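Side-chain contacts in sefir domain protein (Bacillus cereus F65185, PDB 5Y8E), which probably acts in signalling through SEFIR-SEFIR association, as a bacterial relative of the domains found in eukaryotic interleukin-17 receptors and their adaptor: residues A[17-22]-A[62-67]; A[33-38]-A[48-53]; A[100-105]-A[112-117]. All coordinates share one frame; numbering follows the deposited sequence. Where two conformers were deposited one is given.

Contact 1 (A[17-22]-A[62-67]); sequences EWVLDL and LVICDK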
loop_
_atom_site.group_PDB
_atom_site.type_symbol
_atom_site.label_atom_id
_atom_site.label_comp_id
_atom_site.label_asym_id
_atom_site.label_seq_id
_atom_site.Cartn_x
_atom_site.Cartn_y
_atom_site.Cartn_z
ATOM N N GLU A 17 12.329 2.122 7.971
ATOM C CA GLU A 17 11.996 2.124 9.396
ATOM C C GLU A 17 10.582 2.649 9.643
ATOM O O GLU A 17 9.869 2.135 10.507
ATOM C CB GLU A 17 13.024 2.920 10.220
ATOM C CG GLU A 17 12.757 2.851 11.735
ATOM C CD GLU A 17 13.727 3.665 12.566
ATOM O OE1 GLU A 17 14.495 4.464 11.994
ATOM O OE2 GLU A 17 13.715 3.502 13.805
ATOM N N TRP A 18 10.176 3.670 8.894
ATOM C CA TRP A 18 8.812 4.183 9.015
ATOM C C TRP A 18 7.790 3.103 8.658
ATOM O O TRP A 18 6.781 2.936 9.347
ATOM C CB TRP A 18 8.622 5.426 8.134
ATOM C CG TRP A 18 7.274 6.096 8.280
ATOM C CD1 TRP A 18 6.948 7.121 9.128
ATOM C CD2 TRP A 18 6.078 5.779 7.556
ATOM N NE1 TRP A 18 5.628 7.463 8.966
ATOM C CE2 TRP A 18 5.071 6.656 8.006
ATOM C CE3 TRP A 18 5.770 4.848 6.557
ATOM C CZ2 TRP A 18 3.767 6.620 7.498
ATOM C CZ3 TRP A 18 4.477 4.808 6.058
ATOM C CH2 TRP A 18 3.492 5.690 6.528
ATOM N N VAL A 19 8.053 2.365 7.584
ATOM C CA VAL A 19 7.146 1.301 7.174
ATOM C C VAL A 19 7.131 0.171 8.212
ATOM O O VAL A 19 6.067 -0.347 8.559
ATOM C CB VAL A 19 7.503 0.770 5.770
ATOM C CG1 VAL A 19 6.670 -0.468 5.425
ATOM C CG2 VAL A 19 7.275 1.861 4.716
ATOM N N LEU A 20 8.308 -0.212 8.700
ATOM C CA LEU A 20 8.409 -1.220 9.755
ATOM C C LEU A 20 7.647 -0.799 11.020
ATOM O O LEU A 20 6.922 -1.607 11.617
ATOM C CB LEU A 20 9.876 -1.511 10.084
ATOM C CG LEU A 20 10.127 -2.556 11.173
ATOM C CD1 LEU A 20 9.617 -3.929 10.739
ATOM C CD2 LEU A 20 11.606 -2.628 11.550
ATOM N N ASP A 21 7.807 0.460 11.426
ATOM C CA ASP A 21 7.095 0.981 12.592
ATOM C C ASP A 21 5.583 0.909 12.378
ATOM O O ASP A 21 4.832 0.585 13.300
ATOM C CB ASP A 21 7.494 2.439 12.879
ATOM C CG ASP A 21 8.894 2.582 13.445
ATOM O OD1 ASP A 21 9.504 1.576 13.865
ATOM O OD2 ASP A 21 9.391 3.731 13.472
ATOM N N LEU A 22 5.144 1.215 11.160
ATOM C CA LEU A 22 3.718 1.163 10.816
ATOM C C LEU A 22 3.196 -0.268 10.868
ATOM O O LEU A 22 2.117 -0.525 11.402
ATOM C CB LEU A 22 3.471 1.756 9.428
ATOM C CG LEU A 22 1.986 1.843 9.066
ATOM C CD1 LEU A 22 1.299 2.859 9.981
ATOM C CD2 LEU A 22 1.812 2.211 7.613
ATOM N N LEU A 62 -1.857 -1.851 1.392
ATOM C CA LEU A 62 -1.426 -0.474 1.589
ATOM C C LEU A 62 -0.367 -0.159 0.545
ATOM O O LEU A 62 0.594 -0.918 0.380
ATOM C CB LEU A 62 -0.849 -0.278 2.989
ATOM C CG LEU A 62 -1.710 -0.722 4.167
ATOM C CD1 LEU A 62 -1.143 -0.210 5.498
ATOM C CD2 LEU A 62 -3.179 -0.298 3.984
ATOM N N VAL A 63 -0.543 0.946 -0.171
ATOM C CA VAL A 63 0.438 1.336 -1.180
ATOM C C VAL A 63 1.132 2.569 -0.642
ATOM O O VAL A 63 0.528 3.640 -0.561
ATOM C CB VAL A 63 -0.207 1.629 -2.548
ATOM C CG1 VAL A 63 0.877 1.824 -3.601
ATOM C CG2 VAL A 63 -1.119 0.489 -2.971
ATOM N N ILE A 64 2.384 2.408 -0.228
ATOM C CA ILE A 64 3.097 3.497 0.430
ATOM C C ILE A 64 3.661 4.428 -0.634
ATOM O O ILE A 64 4.729 4.188 -1.212
ATOM C CB ILE A 64 4.212 2.994 1.363
ATOM C CG1 ILE A 64 3.658 1.967 2.358
ATOM C CG2 ILE A 64 4.863 4.168 2.082
ATOM C CD1 ILE A 64 2.429 2.444 3.141
ATOM N N CYS A 65 2.925 5.495 -0.895
ATOM C CA CYS A 65 3.263 6.363 -2.003
ATOM C C CYS A 65 4.119 7.538 -1.577
ATOM O O CYS A 65 3.617 8.648 -1.389
ATOM C CB CYS A 65 1.986 6.852 -2.670
ATOM S SG CYS A 65 1.062 5.555 -3.516
ATOM N N ASP A 66 5.414 7.295 -1.405
ATOM C CA ASP A 66 6.349 8.406 -1.343
ATOM C C ASP A 66 6.749 8.774 -2.770
ATOM O O ASP A 66 6.314 8.121 -3.729
ATOM C CB ASP A 66 7.555 8.101 -0.435
ATOM C CG ASP A 66 8.382 6.904 -0.903
ATOM O OD1 ASP A 66 7.918 6.105 -1.753
ATOM O OD2 ASP A 66 9.509 6.750 -0.387
ATOM N N LYS A 67 7.553 9.820 -2.919
ATOM C CA LYS A 67 7.933 10.291 -4.251
ATOM C C LYS A 67 8.629 9.188 -5.045
ATOM O O LYS A 67 8.360 8.995 -6.235
ATOM C CB LYS A 67 8.832 11.523 -4.145
ATOM C CG LYS A 67 9.393 11.996 -5.475
ATOM C CD LYS A 67 10.050 13.358 -5.347
ATOM C CE LYS A 67 9.121 14.452 -5.858
ATOM N NZ LYS A 67 9.618 15.832 -5.562
#

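Contact 2 (A[33-38]-A[48-53]); sequences EVILDR and FEFMEN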
loop_
_atom_site.group_PDB
_atom_site.type_symbol
_atom_site.label_atom_id
_atom_site.label_comp_id
_atom_site.label_asym_id
_atom_site.label_seq_id
_atom_site.Cartn_x
_atom_site.Cartn_y
_atom_site.Cartn_z
ATOM N N GLU A 33 -3.472 -8.646 10.748
ATOM C CA GLU A 33 -2.274 -9.387 10.386
ATOM C C GLU A 33 -1.595 -8.645 9.255
ATOM O O GLU A 33 -2.250 -8.283 8.276
ATOM C CB GLU A 33 -2.647 -10.796 9.924
ATOM C CG GLU A 33 -3.287 -11.648 11.013
ATOM C CD GLU A 33 -2.309 -12.022 12.104
ATOM O OE1 GLU A 33 -1.087 -11.878 11.895
ATOM O OE2 GLU A 33 -2.758 -12.463 13.178
ATOM N N VAL A 34 -0.294 -8.401 9.386
ATOM C CA VAL A 34 0.431 -7.670 8.349
ATOM C C VAL A 34 1.388 -8.590 7.610
ATOM O O VAL A 34 2.151 -9.346 8.228
ATOM C CB VAL A 34 1.180 -6.426 8.907
ATOM C CG1 VAL A 34 2.049 -5.789 7.827
ATOM C CG2 VAL A 34 0.188 -5.409 9.440
ATOM N N ILE A 35 1.306 -8.544 6.283
ATOM C CA ILE A 35 2.252 -9.229 5.414
ATOM C C ILE A 35 3.354 -8.250 5.006
ATOM O O ILE A 35 3.114 -7.314 4.236
ATOM C CB ILE A 35 1.554 -9.779 4.145
ATOM C CG1 ILE A 35 0.381 -10.683 4.533
ATOM C CG2 ILE A 35 2.559 -10.530 3.279
ATOM C CD1 ILE A 35 -0.540 -11.076 3.358
ATOM N N LEU A 36 4.559 -8.475 5.521
ATOM C CA LEU A 36 5.687 -7.567 5.297
ATOM C C LEU A 36 6.899 -8.341 4.792
ATOM O O LEU A 36 7.273 -9.365 5.376
ATOM C CB LEU A 36 6.044 -6.830 6.600
ATOM C CG LEU A 36 7.130 -5.755 6.498
ATOM C CD1 LEU A 36 6.677 -4.603 5.593
ATOM C CD2 LEU A 36 7.508 -5.246 7.888
ATOM N N ASP A 37 7.519 -7.846 3.721
ATOM C CA ASP A 37 8.657 -8.533 3.101
ATOM C C ASP A 37 9.777 -8.910 4.077
ATOM O O ASP A 37 10.312 -10.019 4.031
ATOM C CB ASP A 37 9.209 -7.717 1.916
ATOM C CG ASP A 37 9.626 -6.295 2.301
ATOM O OD1 ASP A 37 9.438 -5.867 3.464
ATOM O OD2 ASP A 37 10.139 -5.581 1.410
ATOM N N ARG A 38 10.112 -8.006 4.984
ATOM C CA ARG A 38 11.247 -8.258 5.866
ATOM C C ARG A 38 10.993 -9.335 6.912
ATOM O O ARG A 38 11.920 -10.037 7.325
ATOM C CB ARG A 38 11.733 -6.959 6.479
ATOM C CG ARG A 38 12.172 -5.987 5.404
ATOM C CD ARG A 38 12.471 -4.639 5.978
ATOM N NE ARG A 38 13.618 -4.680 6.874
ATOM C CZ ARG A 38 13.941 -3.681 7.684
ATOM N NH1 ARG A 38 13.184 -2.595 7.704
ATOM N NH2 ARG A 38 15.001 -3.771 8.478
ATOM N N PHE A 48 9.082 -9.471 -6.867
ATOM C CA PHE A 48 7.897 -9.384 -7.726
ATOM C C PHE A 48 6.930 -10.502 -7.384
ATOM O O PHE A 48 5.792 -10.277 -7.173
ATOM C CB PHE A 48 8.280 -9.438 -9.203
ATOM C CG PHE A 48 7.118 -9.302 -10.135
ATOM C CD1 PHE A 48 6.702 -8.091 -10.564
ATOM C CD2 PHE A 48 6.467 -10.384 -10.580
ATOM C CE1 PHE A 48 5.663 -7.946 -11.387
ATOM C CE2 PHE A 48 5.412 -10.249 -11.474
ATOM C CZ PHE A 48 5.024 -9.016 -11.850
ATOM N N GLU A 49 7.445 -11.709 -7.310
ATOM C CA GLU A 49 6.607 -12.849 -6.987
ATOM C C GLU A 49 5.951 -12.651 -5.607
ATOM O O GLU A 49 4.823 -12.943 -5.426
ATOM C CB GLU A 49 7.377 -14.153 -7.029
ATOM C CG GLU A 49 6.578 -15.326 -6.715
ATOM C CD GLU A 49 7.358 -16.660 -6.837
ATOM O OE1 GLU A 49 8.425 -16.641 -7.410
ATOM O OE2 GLU A 49 6.890 -17.681 -6.332
ATOM N N PHE A 50 6.711 -12.125 -4.666
ATOM C CA PHE A 50 6.143 -11.899 -3.321
ATOM C C PHE A 50 5.022 -10.861 -3.376
ATOM O O PHE A 50 3.995 -11.011 -2.795
ATOM C CB PHE A 50 7.216 -11.485 -2.360
ATOM C CG PHE A 50 6.734 -11.283 -0.978
ATOM C CD1 PHE A 50 6.442 -12.339 -0.172
ATOM C CD2 PHE A 50 6.607 -10.007 -0.462
ATOM C CE1 PHE A 50 6.007 -12.111 1.119
ATOM C CE2 PHE A 50 6.193 -9.804 0.816
ATOM C CZ PHE A 50 5.871 -10.814 1.588
ATOM N N MET A 51 5.265 -9.823 -4.154
ATOM C CA MET A 51 4.284 -8.783 -4.338
ATOM C C MET A 51 2.987 -9.344 -4.955
ATOM O O MET A 51 1.929 -9.184 -4.444
ATOM C CB MET A 51 4.842 -7.654 -5.201
ATOM C CG MET A 51 3.860 -6.530 -5.574
ATOM S SD MET A 51 4.472 -5.229 -6.716
ATOM C CE MET A 51 5.332 -6.197 -7.997
ATOM N N GLU A 52 3.132 -9.992 -6.091
ATOM C CA GLU A 52 1.967 -10.567 -6.762
ATOM C C GLU A 52 1.160 -11.511 -5.855
ATOM O O GLU A 52 -0.019 -11.414 -5.749
ATOM C CB GLU A 52 2.361 -11.258 -8.075
ATOM C CG GLU A 52 1.289 -11.312 -9.049
ATOM C CD GLU A 52 1.793 -11.520 -10.495
ATOM O OE1 GLU A 52 2.756 -12.217 -10.659
ATOM O OE2 GLU A 52 1.221 -10.955 -11.424
ATOM N N ASN A 53 1.848 -12.420 -5.215
ATOM C CA ASN A 53 1.188 -13.355 -4.320
ATOM C C ASN A 53 0.528 -12.674 -3.105
ATOM O O ASN A 53 -0.517 -13.034 -2.699
ATOM C CB ASN A 53 2.113 -14.394 -3.790
ATOM C CG ASN A 53 1.384 -15.413 -2.978
ATOM O OD1 ASN A 53 0.662 -16.219 -3.552
ATOM N ND2 ASN A 53 1.487 -15.375 -1.657
#

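Contact 3 (A[100-105]-A[112-117]); sequences FIPISL and YFLPDF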
loop_
_atom_site.group_PDB
_atom_site.type_symbol
_atom_site.label_atom_id
_atom_site.label_comp_id
_atom_site.label_asym_id
_atom_site.label_seq_id
_atom_site.Cartn_x
_atom_site.Cartn_y
_atom_site.Cartn_z
ATOM N N PHE A 100 -7.079 -1.711 -2.588
ATOM C CA PHE A 100 -5.959 -0.787 -2.401
ATOM C C PHE A 100 -6.288 0.388 -1.489
ATOM O O PHE A 100 -7.347 1.014 -1.628
ATOM C CB PHE A 100 -5.450 -0.267 -3.754
ATOM C CG PHE A 100 -4.929 -1.344 -4.661
ATOM C CD1 PHE A 100 -3.693 -1.937 -4.417
ATOM C CD2 PHE A 100 -5.673 -1.765 -5.759
ATOM C CE1 PHE A 100 -3.208 -2.938 -5.249
ATOM C CE2 PHE A 100 -5.205 -2.763 -6.594
ATOM C CZ PHE A 100 -3.965 -3.349 -6.345
ATOM N N ILE A 101 -5.383 0.661 -0.554
ATOM C CA ILE A 101 -5.425 1.877 0.255
ATOM C C ILE A 101 -4.113 2.628 0.053
ATOM O O ILE A 101 -3.107 2.352 0.722
ATOM C CB ILE A 101 -5.619 1.578 1.749
ATOM C CG1 ILE A 101 -6.879 0.747 1.979
ATOM C CG2 ILE A 101 -5.667 2.886 2.575
ATOM C CD1 ILE A 101 -7.031 0.264 3.423
ATOM N N PRO A 102 -4.104 3.568 -0.895
ATOM C CA PRO A 102 -2.886 4.342 -1.139
ATOM C C PRO A 102 -2.683 5.349 -0.021
ATOM O O PRO A 102 -3.642 6.014 0.371
ATOM C CB PRO A 102 -3.194 5.066 -2.455
ATOM C CG PRO A 102 -4.314 4.268 -3.088
ATOM C CD PRO A 102 -5.134 3.830 -1.912
ATOM N N ILE A 103 -1.463 5.436 0.499
ATOM C CA ILE A 103 -1.116 6.446 1.495
ATOM C C ILE A 103 -0.073 7.363 0.876
ATOM O O ILE A 103 1.043 6.926 0.570
ATOM C CB ILE A 103 -0.536 5.808 2.770
ATOM C CG1 ILE A 103 -1.481 4.739 3.334
ATOM C CG2 ILE A 103 -0.251 6.881 3.828
ATOM C CD1 ILE A 103 -0.871 3.935 4.499
ATOM N N SER A 104 -0.429 8.628 0.676
ATOM C CA SER A 104 0.496 9.594 0.081
ATOM C C SER A 104 1.356 10.257 1.146
ATOM O O SER A 104 0.842 10.879 2.086
ATOM C CB SER A 104 -0.259 10.662 -0.718
ATOM O OG SER A 104 0.642 11.499 -1.428
ATOM N N LEU A 105 2.668 10.110 1.008
ATOM C CA LEU A 105 3.603 10.726 1.937
ATOM C C LEU A 105 4.104 12.001 1.291
ATOM O O LEU A 105 5.088 11.989 0.556
ATOM C CB LEU A 105 4.772 9.787 2.236
ATOM C CG LEU A 105 4.377 8.420 2.796
ATOM C CD1 LEU A 105 5.613 7.655 3.248
ATOM C CD2 LEU A 105 3.391 8.572 3.939
ATOM N N TYR A 112 -1.347 14.639 -4.570
ATOM C CA TYR A 112 -0.790 13.474 -3.894
ATOM C C TYR A 112 0.143 12.670 -4.785
ATOM O O TYR A 112 -0.059 12.567 -6.000
ATOM C CB TYR A 112 -1.917 12.562 -3.407
ATOM C CG TYR A 112 -2.696 13.128 -2.246
ATOM C CD1 TYR A 112 -2.076 13.932 -1.301
ATOM C CD2 TYR A 112 -4.053 12.860 -2.098
ATOM C CE1 TYR A 112 -2.777 14.452 -0.246
ATOM C CE2 TYR A 112 -4.764 13.375 -1.042
ATOM C CZ TYR A 112 -4.119 14.171 -0.118
ATOM O OH TYR A 112 -4.814 14.700 0.946
ATOM N N PHE A 113 1.174 12.106 -4.166
ATOM C CA PHE A 113 1.988 11.109 -4.830
ATOM C C PHE A 113 1.110 9.889 -5.027
ATOM O O PHE A 113 0.767 9.189 -4.076
ATOM C CB PHE A 113 3.222 10.774 -3.998
ATOM C CG PHE A 113 4.195 11.913 -3.885
ATOM C CD1 PHE A 113 4.663 12.558 -5.021
ATOM C CD2 PHE A 113 4.630 12.346 -2.641
ATOM C CE1 PHE A 113 5.555 13.608 -4.919
ATOM C CE2 PHE A 113 5.520 13.395 -2.533
ATOM C CZ PHE A 113 5.980 14.028 -3.672
ATOM N N LEU A 114 0.698 9.702 -6.272
ATOM C CA LEU A 114 -0.122 8.575 -6.676
ATOM C C LEU A 114 0.371 8.189 -8.060
ATOM O O LEU A 114 0.577 9.064 -8.905
ATOM C CB LEU A 114 -1.591 8.996 -6.738
ATOM C CG LEU A 114 -2.688 7.980 -6.427
ATOM C CD1 LEU A 114 -2.416 7.326 -5.092
ATOM C CD2 LEU A 114 -4.036 8.661 -6.401
ATOM N N PRO A 115 0.585 6.885 -8.298
ATOM C CA PRO A 115 1.025 6.499 -9.644
ATOM C C PRO A 115 -0.012 6.896 -10.689
ATOM O O PRO A 115 -1.202 6.909 -10.358
ATOM C CB PRO A 115 1.138 4.977 -9.543
ATOM C CG PRO A 115 1.454 4.732 -8.102
ATOM C CD PRO A 115 0.620 5.749 -7.359
ATOM N N ASP A 116 0.438 7.222 -11.903
ATOM C CA ASP A 116 -0.419 7.739 -12.979
ATOM C C ASP A 116 -1.601 6.833 -13.297
ATOM O O ASP A 116 -2.684 7.302 -13.667
ATOM C CB ASP A 116 0.385 7.903 -14.276
ATOM C CG ASP A 116 1.404 9.021 -14.211
ATOM O OD1 ASP A 116 1.173 10.012 -13.483
ATOM O OD2 ASP A 116 2.437 8.907 -14.908
ATOM N N PHE A 117 -1.378 5.530 -13.168
ATOM C CA PHE A 117 -2.328 4.536 -13.652
ATOM C C PHE A 117 -3.357 4.093 -12.621
ATOM O O PHE A 117 -4.254 3.309 -12.934
ATOM C CB PHE A 117 -1.591 3.325 -14.230
ATOM C CG PHE A 117 -0.629 2.691 -13.283
ATOM C CD1 PHE A 117 -1.057 1.724 -12.391
ATOM C CD2 PHE A 117 0.711 3.046 -13.301
ATOM C CE1 PHE A 117 -0.170 1.134 -11.515
ATOM C CE2 PHE A 117 1.607 2.458 -12.434
ATOM C CZ PHE A 117 1.167 1.501 -11.535
#

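Contact 1 (A[17-22]-A[62-67])
Ile-64 lies against Trp-18 and Val-19 of the helical segment 17-22. Its CG2, anti to the backbone N, makes the closest approach to Trp-18. CZ3 of Trp-18 is 4.0 Å from Ile-64 CG2, and the methyl comes at the ring at a slant. CG2 of Val-19 is 4.3 Å from the same Ile-64 CG2. CG1 of Ile-64 lies nearly as close to Val-19, and its CD1 to Trp-18. Val-19 CG2 also lies in the plane of the indole, at its edge. Methyl and ring thus form one apolar patch. One turn on, Leu-22 CD2 approaches Leu-62 CD1 at 4.4 Å, a looser touch between leucine branches.

Other side chains close the layer. Trp-126 meets the Trp-18 ring edge-to-face. Ile-6 of the adjacent strand touches Val-19, Leu-62 and Ile-64, while Leu-138 of helix 131-143 covers both Leu-22 and Leu-62.

At the end of the strand, Asp-66 is the N-cap of the helix that follows: OD1 accepts a hydrogen bond from Tyr-69 N, and OD2 hydrogen-bonds to Ser-11 OG.

The axes of the two segments come within 11.5 Å at their closest, at 152°, nearly antiparallel. Helix 13-29 lies against a face of the central sheet, with strand 60-65 beneath it. This layering of helix on parallel strands is characteristic of the flavodoxin-like alpha/beta fold of TIR and SEFIR domains.

Contact 2 (A[33-38]-A[48-53])
Phe-50 reaches from helix 47-57 to the end of strand 33-35, packing helix against sheet edge in the alpha/beta fold of the SEFIR domain. The strand and the helix follow each other in the chain. Phe-50 has the most surface buried here, followed by Asp-37 and Ile-35. Its CG is anti to the backbone N (chi1 -178°), which extends the ring from the helix toward segment 33-38. The leading atoms are CE2 and CZ.

Ile-35 meets the ring with its CG2 branch. CG2 lies 3.7 Å from Phe-50 CZ and approaches obliquely.

Asp-37 touches the ring mainly with its backbone and the root of its side chain. Phe-50 CE2 is 3.6 Å from Asp-37 CA and 3.7 Å from Asp-37 N. Phe-50 CZ follows at 3.9 Å from Asp-37 CA. CB of Asp-37 comes to 3.8 Å from Phe-50 CE2. The main chain of Leu-36 adds a longer touch, with its C atom 4.2 Å from Phe-50 CZ. His-40 meets the Phe-50 ring too, with the planes at about 50°, and Val-42 also touches the phenylalanine.

The carboxylate of Asp-37 leads away from the helix. CG sits between the backbone N and the carbonyl carbon. On the loop after strand 3-7, Tyr-8 OH hydrogen-bonds to OD1 and Trp-10 NE1 to OD2. Both carboxylate oxygens of this buried residue are thereby satisfied. Asp-37 OD1 also takes a weak, bent hydrogen bond from Arg-38 N at 2.7 Å, with an N-H...OD1 angle of 120°.

Contact 3 (A[100-105]-A[112-117])
Ser-104 fits against Tyr-112 and Phe-113, and its short side chain makes much of the contact. CB comes first. It lies 3.7 Å from Tyr-112 CB and 3.8 Å from CD1 of the same tyrosine. The hydroxyl follows, with OG anti to the backbone N (chi1 -173°) and directed at the start of segment 112-117. OG is 3.4 Å from Tyr-112 CB. It approaches the tyrosine ring obliquely. At its tip OG accepts a weak hydrogen bond from Phe-113 N, at 2.9 Å and a bent N-H...OG angle of 127°. OG also hydrogen-bonds to the carbonyl oxygen of Gly-106. The buried hydroxyl therefore links two backbone groups. Ser-104 was deposited in two conformers, and these bonds hold for the one described.

Two further contacts lie beside the serine. Phe-113 presents a ring edge to Leu-105: the carbonyl O is near the ring plane, 3.2 Å from CD2 and 3.4 Å from CE2. Lys-67 of helix 67-75 touches this phenylalanine too. Toward the start of the strand, Leu-114 CD1 packs on Pro-102 CB at 3.6 Å. Leu-114 also has two conformers. Pro-102 is hydrogen-bonded, through its backbone, to Leu-124 in the next parallel strand.

Strands 100-108 and 111-112 pair antiparallel across a short turn. The arrangement is that of a beta hairpin whose second arm leaves the sheet and folds back, as a loop, along the side chains of the parallel strand that precedes it.

From the N terminus, helix 13-29 supplies the first half of contact 1, and the chain then enters strand 33-35. Contact 2 closes a loop of nine residues, when helix 47-57 returns to that strand. Strand 60-65 then completes contact 1, so the loop of contact 2 sits wholly within the larger one. Contact 3 follows in series and closes a short loop through the hairpin. Val-19 and Leu-20 of segment 17-22 pack on Leu-36 of contact 2. Backbone bonds of Val-63 and Cys-65 to Ile-103 probably join contacts 1 and 3. Contacts 2 and 3 do not touch; they lie on opposite sides of the chain's centre, yet both reach the same sheet.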